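PDB 3MQ1: mite allergen Der p 5 from Dermatophagoides pteronyssinus, which is an IgE-binding allergen of unclear physiological role that forms homodimers and can assemble further into a trimer of dimers. Local coordinates for residues B[22-25]-B[26-29]; B[51-54]-B[55-59]. All coordinates share one frame; numbering follows the deposited sequence.

Contact 1 of 2, residues B[22-25]-B[26-29]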
ATOM      1  N   TYR B  22     -15.055 -27.135  17.975  1.00 61.75           N
ATOM      2  CA  TYR B  22     -15.239 -28.243  18.904  1.00 80.16           C
ATOM      3  C   TYR B  22     -14.185 -28.177  20.001  1.00 86.96           C
ATOM      4  O   TYR B  22     -14.446 -28.528  21.150  1.00 93.91           O
ATOM      5  CB  TYR B  22     -15.151 -29.579  18.164  1.00 91.83           C
ATOM      6  CG  TYR B  22     -15.472 -30.783  19.022  1.00 96.21           C
ATOM      7  CD1 TYR B  22     -16.773 -31.256  19.129  1.00 97.19           C
ATOM      8  CD2 TYR B  22     -14.474 -31.450  19.719  1.00 92.33           C
ATOM      9  CE1 TYR B  22     -17.071 -32.356  19.908  1.00104.90           C
ATOM     10  CE2 TYR B  22     -14.763 -32.553  20.500  1.00 98.26           C
ATOM     11  CZ  TYR B  22     -16.063 -33.000  20.592  1.00107.01           C
ATOM     12  OH  TYR B  22     -16.355 -34.097  21.368  1.00113.73           O
ATOM     13  N   LEU B  23     -12.992 -27.722  19.633  1.00 69.86           N
ATOM     14  CA  LEU B  23     -11.910 -27.538  20.590  1.00 70.78           C
ATOM     15  C   LEU B  23     -12.253 -26.409  21.555  1.00 84.56           C
ATOM     16  O   LEU B  23     -12.087 -26.542  22.767  1.00 91.32           O
ATOM     17  CB  LEU B  23     -10.603 -27.220  19.862  1.00 65.64           C
ATOM     18  CG  LEU B  23      -9.373 -26.976  20.736  1.00 48.58           C
ATOM     19  CD1 LEU B  23      -8.981 -28.247  21.474  1.00 73.39           C
ATOM     20  CD2 LEU B  23      -8.214 -26.466  19.896  1.00 55.11           C
ATOM     21  N   GLN B  24     -12.732 -25.300  21.002  1.00 82.59           N
ATOM     22  CA  GLN B  24     -13.122 -24.144  21.802  1.00 85.38           C
ATOM     23  C   GLN B  24     -14.153 -24.530  22.856  1.00 96.19           C
ATOM     24  O   GLN B  24     -14.108 -24.047  23.988  1.00 98.27           O
ATOM     25  CB  GLN B  24     -13.679 -23.038  20.901  1.00 91.19           C
ATOM     26  CG  GLN B  24     -14.213 -21.827  21.652  1.00 98.62           C
ATOM     27  CD  GLN B  24     -13.128 -21.072  22.396  1.00111.30           C
ATOM     28  OE1 GLN B  24     -11.937 -21.300  22.184  1.00128.63           O
ATOM     29  NE2 GLN B  24     -13.537 -20.164  23.275  1.00104.54           N
ATOM     30  N   GLU B  25     -15.079 -25.405  22.480  1.00 92.22           N
ATOM     31  CA  GLU B  25     -16.118 -25.857  23.397  1.00 93.99           C
ATOM     32  C   GLU B  25     -15.533 -26.754  24.483  1.00 97.30           C
ATOM     33  O   GLU B  25     -15.948 -26.693  25.641  1.00114.84           O
ATOM     34  CB  GLU B  25     -17.227 -26.587  22.637  1.00 87.73           C
ATOM     35  CG  GLU B  25     -17.828 -25.780  21.496  1.00 90.00           C
ATOM     36  CD  GLU B  25     -18.394 -24.448  21.954  1.00 95.72           C
ATOM     37  OE1 GLU B  25     -18.772 -24.334  23.139  1.00 99.08           O
ATOM     38  OE2 GLU B  25     -18.467 -23.517  21.126  1.00 99.55           O
ATOM     39  N   GLN B  26     -14.569 -27.585  24.102  1.00 91.86           N
ATOM     40  CA  GLN B  26     -13.866 -28.433  25.058  1.00 89.68           C
ATOM     41  C   GLN B  26     -13.220 -27.582  26.144  1.00 89.78           C
ATOM     42  O   GLN B  26     -13.324 -27.886  27.332  1.00101.66           O
ATOM     43  CB  GLN B  26     -12.798 -29.270  24.351  1.00 93.89           C
ATOM     44  CG  GLN B  26     -13.351 -30.343  23.428  1.00111.19           C
ATOM     45  CD  GLN B  26     -12.268 -31.021  22.612  1.00122.75           C
ATOM     46  OE1 GLN B  26     -11.348 -30.367  22.119  1.00118.04           O
ATOM     47  NE2 GLN B  26     -12.373 -32.336  22.461  1.00129.55           N
ATOM     48  N   ILE B  27     -12.554 -26.511  25.723  1.00 81.82           N
ATOM     49  CA  ILE B  27     -11.905 -25.593  26.651  1.00 78.45           C
ATOM     50  C   ILE B  27     -12.929 -24.948  27.578  1.00 90.39           C
ATOM     51  O   ILE B  27     -12.679 -24.773  28.771  1.00101.08           O
ATOM     52  CB  ILE B  27     -11.131 -24.492  25.902  1.00 67.62           C
ATOM     53  CG1 ILE B  27     -10.114 -25.115  24.943  1.00 89.29           C
ATOM     54  CG2 ILE B  27     -10.442 -23.559  26.885  1.00 84.31           C
ATOM     55  CD1 ILE B  27      -9.326 -24.101  24.144  1.00105.70           C
ATOM     56  N   ASN B  28     -14.085 -24.598  27.021  1.00 75.96           N
ATOM     57  CA  ASN B  28     -15.159 -23.990  27.798  1.00 79.98           C
ATOM     58  C   ASN B  28     -15.643 -24.899  28.922  1.00 92.88           C
ATOM     59  O   ASN B  28     -15.550 -24.551  30.098  1.00 88.94           O
ATOM     60  CB  ASN B  28     -16.330 -23.609  26.890  1.00 74.90           C
ATOM     61  CG  ASN B  28     -15.964 -22.535  25.885  1.00103.93           C
ATOM     62  OD1 ASN B  28     -14.847 -22.019  25.889  1.00124.05           O
ATOM     63  ND2 ASN B  28     -16.909 -22.189  25.018  1.00104.71           N
ATOM     64  N   HIS B  29     -16.159 -26.066  28.551  1.00 94.45           N
ATOM     65  CA  HIS B  29     -16.654 -27.034  29.524  1.00112.67           C
ATOM     66  C   HIS B  29     -15.581 -27.400  30.544  1.00113.69           C
ATOM     67  O   HIS B  29     -15.883 -27.659  31.710  1.00127.46           O
ATOM     68  CB  HIS B  29     -17.160 -28.295  28.821  1.00109.25           C
ATOM     69  CG  HIS B  29     -17.508 -29.409  29.757  1.00125.18           C
ATOM     70  ND1 HIS B  29     -18.698 -29.454  30.452  1.00133.85           N
ATOM     71  CD2 HIS B  29     -16.821 -30.521  30.115  1.00133.38           C
ATOM     72  CE1 HIS B  29     -18.730 -30.545  31.197  1.00144.27           C
ATOM     73  NE2 HIS B  29     -17.604 -31.209  31.010  1.00143.67           N
TER

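Contact 2 of 2, residues B[51-54]-B[55-59]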
ATOM      1  N   ALA B  51       1.683 -29.458  15.827  1.00 53.76           N
ATOM      2  CA  ALA B  51       2.644 -30.247  15.067  1.00 57.03           C
ATOM      3  C   ALA B  51       2.300 -30.232  13.582  1.00 69.75           C
ATOM      4  O   ALA B  51       3.185 -30.141  12.732  1.00 72.56           O
ATOM      5  CB  ALA B  51       2.689 -31.674  15.588  1.00 42.77           C
ATOM      6  N   MET B  52       1.009 -30.322  13.278  1.00 55.23           N
ATOM      7  CA  MET B  52       0.544 -30.265  11.897  1.00 59.70           C
ATOM      8  C   MET B  52       0.939 -28.947  11.245  1.00 50.69           C
ATOM      9  O   MET B  52       1.536 -28.931  10.168  1.00 39.49           O
ATOM     10  CB  MET B  52      -0.973 -30.447  11.829  1.00 65.11           C
ATOM     11  CG  MET B  52      -1.589 -29.964  10.525  1.00 62.72           C
ATOM     12  SD  MET B  52      -3.342 -30.358  10.378  1.00 88.11           S
ATOM     13  CE  MET B  52      -3.268 -32.139  10.209  1.00 91.45           C
ATOM     14  N   ILE B  53       0.603 -27.843  11.905  1.00 45.26           N
ATOM     15  CA  ILE B  53       0.934 -26.516  11.404  1.00 51.18           C
ATOM     16  C   ILE B  53       2.431 -26.385  11.148  1.00 54.92           C
ATOM     17  O   ILE B  53       2.852 -25.768  10.169  1.00 51.37           O
ATOM     18  CB  ILE B  53       0.496 -25.418  12.389  1.00 49.97           C
ATOM     19  CG1 ILE B  53      -1.007 -25.515  12.659  1.00 50.44           C
ATOM     20  CG2 ILE B  53       0.857 -24.044  11.850  1.00 62.14           C
ATOM     21  CD1 ILE B  53      -1.527 -24.445  13.591  1.00 60.82           C
ATOM     22  N   ASP B  54       3.230 -26.966  12.037  1.00 40.84           N
ATOM     23  CA  ASP B  54       4.678 -26.972  11.879  1.00 49.57           C
ATOM     24  C   ASP B  54       5.076 -27.675  10.588  1.00 47.84           C
ATOM     25  O   ASP B  54       5.817 -27.124   9.772  1.00 48.08           O
ATOM     26  CB  ASP B  54       5.347 -27.665  13.070  1.00 62.55           C
ATOM     27  CG  ASP B  54       5.328 -26.818  14.325  1.00 72.58           C
ATOM     28  OD1 ASP B  54       5.180 -25.584  14.209  1.00 80.64           O
ATOM     29  OD2 ASP B  54       5.469 -27.386  15.428  1.00 64.62           O
ATOM     30  N   GLY B  55       4.578 -28.893  10.410  1.00 47.85           N
ATOM     31  CA  GLY B  55       4.889 -29.683   9.233  1.00 51.21           C
ATOM     32  C   GLY B  55       4.463 -29.002   7.949  1.00 55.18           C
ATOM     33  O   GLY B  55       5.239 -28.910   6.997  1.00 60.32           O
ATOM     34  N   VAL B  56       3.224 -28.522   7.925  1.00 48.24           N
ATOM     35  CA  VAL B  56       2.683 -27.846   6.752  1.00 45.02           C
ATOM     36  C   VAL B  56       3.525 -26.631   6.373  1.00 52.28           C
ATOM     37  O   VAL B  56       3.755 -26.371   5.192  1.00 57.25           O
ATOM     38  CB  VAL B  56       1.224 -27.404   6.977  1.00 44.34           C
ATOM     39  CG1 VAL B  56       0.699 -26.658   5.761  1.00 22.06           C
ATOM     40  CG2 VAL B  56       0.350 -28.610   7.287  1.00 31.65           C
ATOM     41  N   ARG B  57       3.985 -25.892   7.378  1.00 62.15           N
ATOM     42  CA  ARG B  57       4.831 -24.728   7.137  1.00 57.12           C
ATOM     43  C   ARG B  57       6.106 -25.139   6.415  1.00 57.71           C
ATOM     44  O   ARG B  57       6.507 -24.508   5.437  1.00 61.61           O
ATOM     45  CB  ARG B  57       5.181 -24.024   8.449  1.00 46.92           C
ATOM     46  CG  ARG B  57       6.129 -22.847   8.270  1.00 58.79           C
ATOM     47  CD  ARG B  57       6.582 -22.274   9.603  1.00 61.32           C
ATOM     48  NE  ARG B  57       5.464 -21.778  10.397  1.00 73.29           N
ATOM     49  CZ  ARG B  57       4.898 -22.450  11.393  1.00 95.92           C
ATOM     50  NH1 ARG B  57       5.348 -23.653  11.724  1.00102.78           N
ATOM     51  NH2 ARG B  57       3.884 -21.920  12.060  1.00102.44           N
ATOM     52  N   GLY B  58       6.743 -26.197   6.908  1.00 56.22           N
ATOM     53  CA  GLY B  58       7.942 -26.722   6.282  1.00 49.35           C
ATOM     54  C   GLY B  58       7.710 -27.029   4.818  1.00 55.26           C
ATOM     55  O   GLY B  58       8.584 -26.808   3.980  1.00 64.73           O
ATOM     56  N   VAL B  59       6.522 -27.537   4.509  1.00 45.17           N
ATOM     57  CA  VAL B  59       6.152 -27.837   3.131  1.00 36.19           C
ATOM     58  C   VAL B  59       5.961 -26.546   2.343  1.00 47.22           C
ATOM     59  O   VAL B  59       6.367 -26.445   1.186  1.00 52.32           O
ATOM     60  CB  VAL B  59       4.856 -28.666   3.063  1.00 36.16           C
ATOM     61  CG1 VAL B  59       4.494 -28.966   1.617  1.00 46.63           C
ATOM     62  CG2 VAL B  59       5.008 -29.952   3.859  1.00 30.64           C
TER

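Contact 1 of 2, residues B[22-25]-B[26-29]
Tyr22 and Gln26 stand one helical turn apart, and the Gln26 N to Tyr22 O bond of 3.1 Å begins a run of i to i+4 backbone bonds that continues through Ile27 N to Leu23 O, Asn28 N to Gln24 O and His29 N to Glu25 O. Gln26 reaches back across this turn: with CG anti to its own carbonyl carbon (chi1 -69°) and the chain extended beyond, its amide arrives between the side chains of Tyr22 and Leu23. NE2 lies 3.1 Å from Tyr22 CE2, at the ring edge and near the ring plane, while the amide plane is turned 61° from the ring. OE1 is directed to the other side, 3.2 Å from Leu23 CD1. Glutamine suits this border because its methylenes pack along the helix while its amide still finds a polar partner, a weak hydrogen bond from NE2 to Glu45 of helix 36-63. Leu23 and Ile27 form the buried stripe, with Leu23 CG 4.5 Å from Ile27 CD1; Leu23 also touches Met46, and Ile27 meets Val98. This amphipathic piece of helix 4-32 thus sets an apolar face toward the bundle against the exposed Tyr22 and Gln24, which lie in an immunodominant conformational IgE-binding epitope and could be available to antibody.

Contact 2 of 2, residues B[51-54]-B[55-59]
Asp54 and Arg57 are joined by a salt bridge along one edge of helix 36-63, and the arginine can be traced outward from its backbone. Arg57 N donates to Ile53 O at 3.0 Å, and Arg57 CB rests 3.4 Å from that same Ile53 O. CG is anti to the backbone N (chi1 177°), which sends the chain outward until a bend at chi3 (-61°) turns the guanidinium back along the helix. Ile53 O then lies over one face of the group, 4.1 Å from Arg57 CZ. NH1 points to Asp54 OD1 at 3.2 Å with an N-H...O angle of 148°; the oxygen uses its anti lone pair and sits close to the guanidinium plane. NH2 passes 3.7 Å from Ile53 CG2 and forms salt bridges to Glu88 and Asp85 of helix 71-99. Because Asp54 also lies close to Glu88, the arginine's positive charge probably eases the repulsion between the two acids, and its long chain and the several N-H groups of its guanidinium suit a place between helices. Around the helix, Met52 CG and Val56 CG2 run side by side, 4.0 Å apart, as flexible and branched apolar groups. Ile53, buried, packs on Leu87 and Leu91 of helix 71-99. Met52 instead meets Leu63 of the second subunit, and Val59 packs on Gly55 of that subunit, where the lack of a side chain suits close approach; this piece of helix 36-63 thus lies between helix 71-99 of its own chain and the second subunit.

In the fold
Both contacts are short runs of about two turns within helices of an all-helical bundle, contact 1 on helix 4-32 and contact 2 on helix 36-63, with centres 24 Å apart on opposite sides of the chain's centre and nearest atoms about 9 Å apart. Each turns a buried aliphatic residue toward helix 71-99, Ile27 in one and Ile53 in the other. Contact 1 is partly buried and its side-chain chemistry is that of a neutral amide beside ring and aliphatic groups, partly within an IgE-binding epitope and untouched by other subunits. Contact 2 is more a surface contact, dominated by charge on one side, while Met52 and Val59 meet the second subunit.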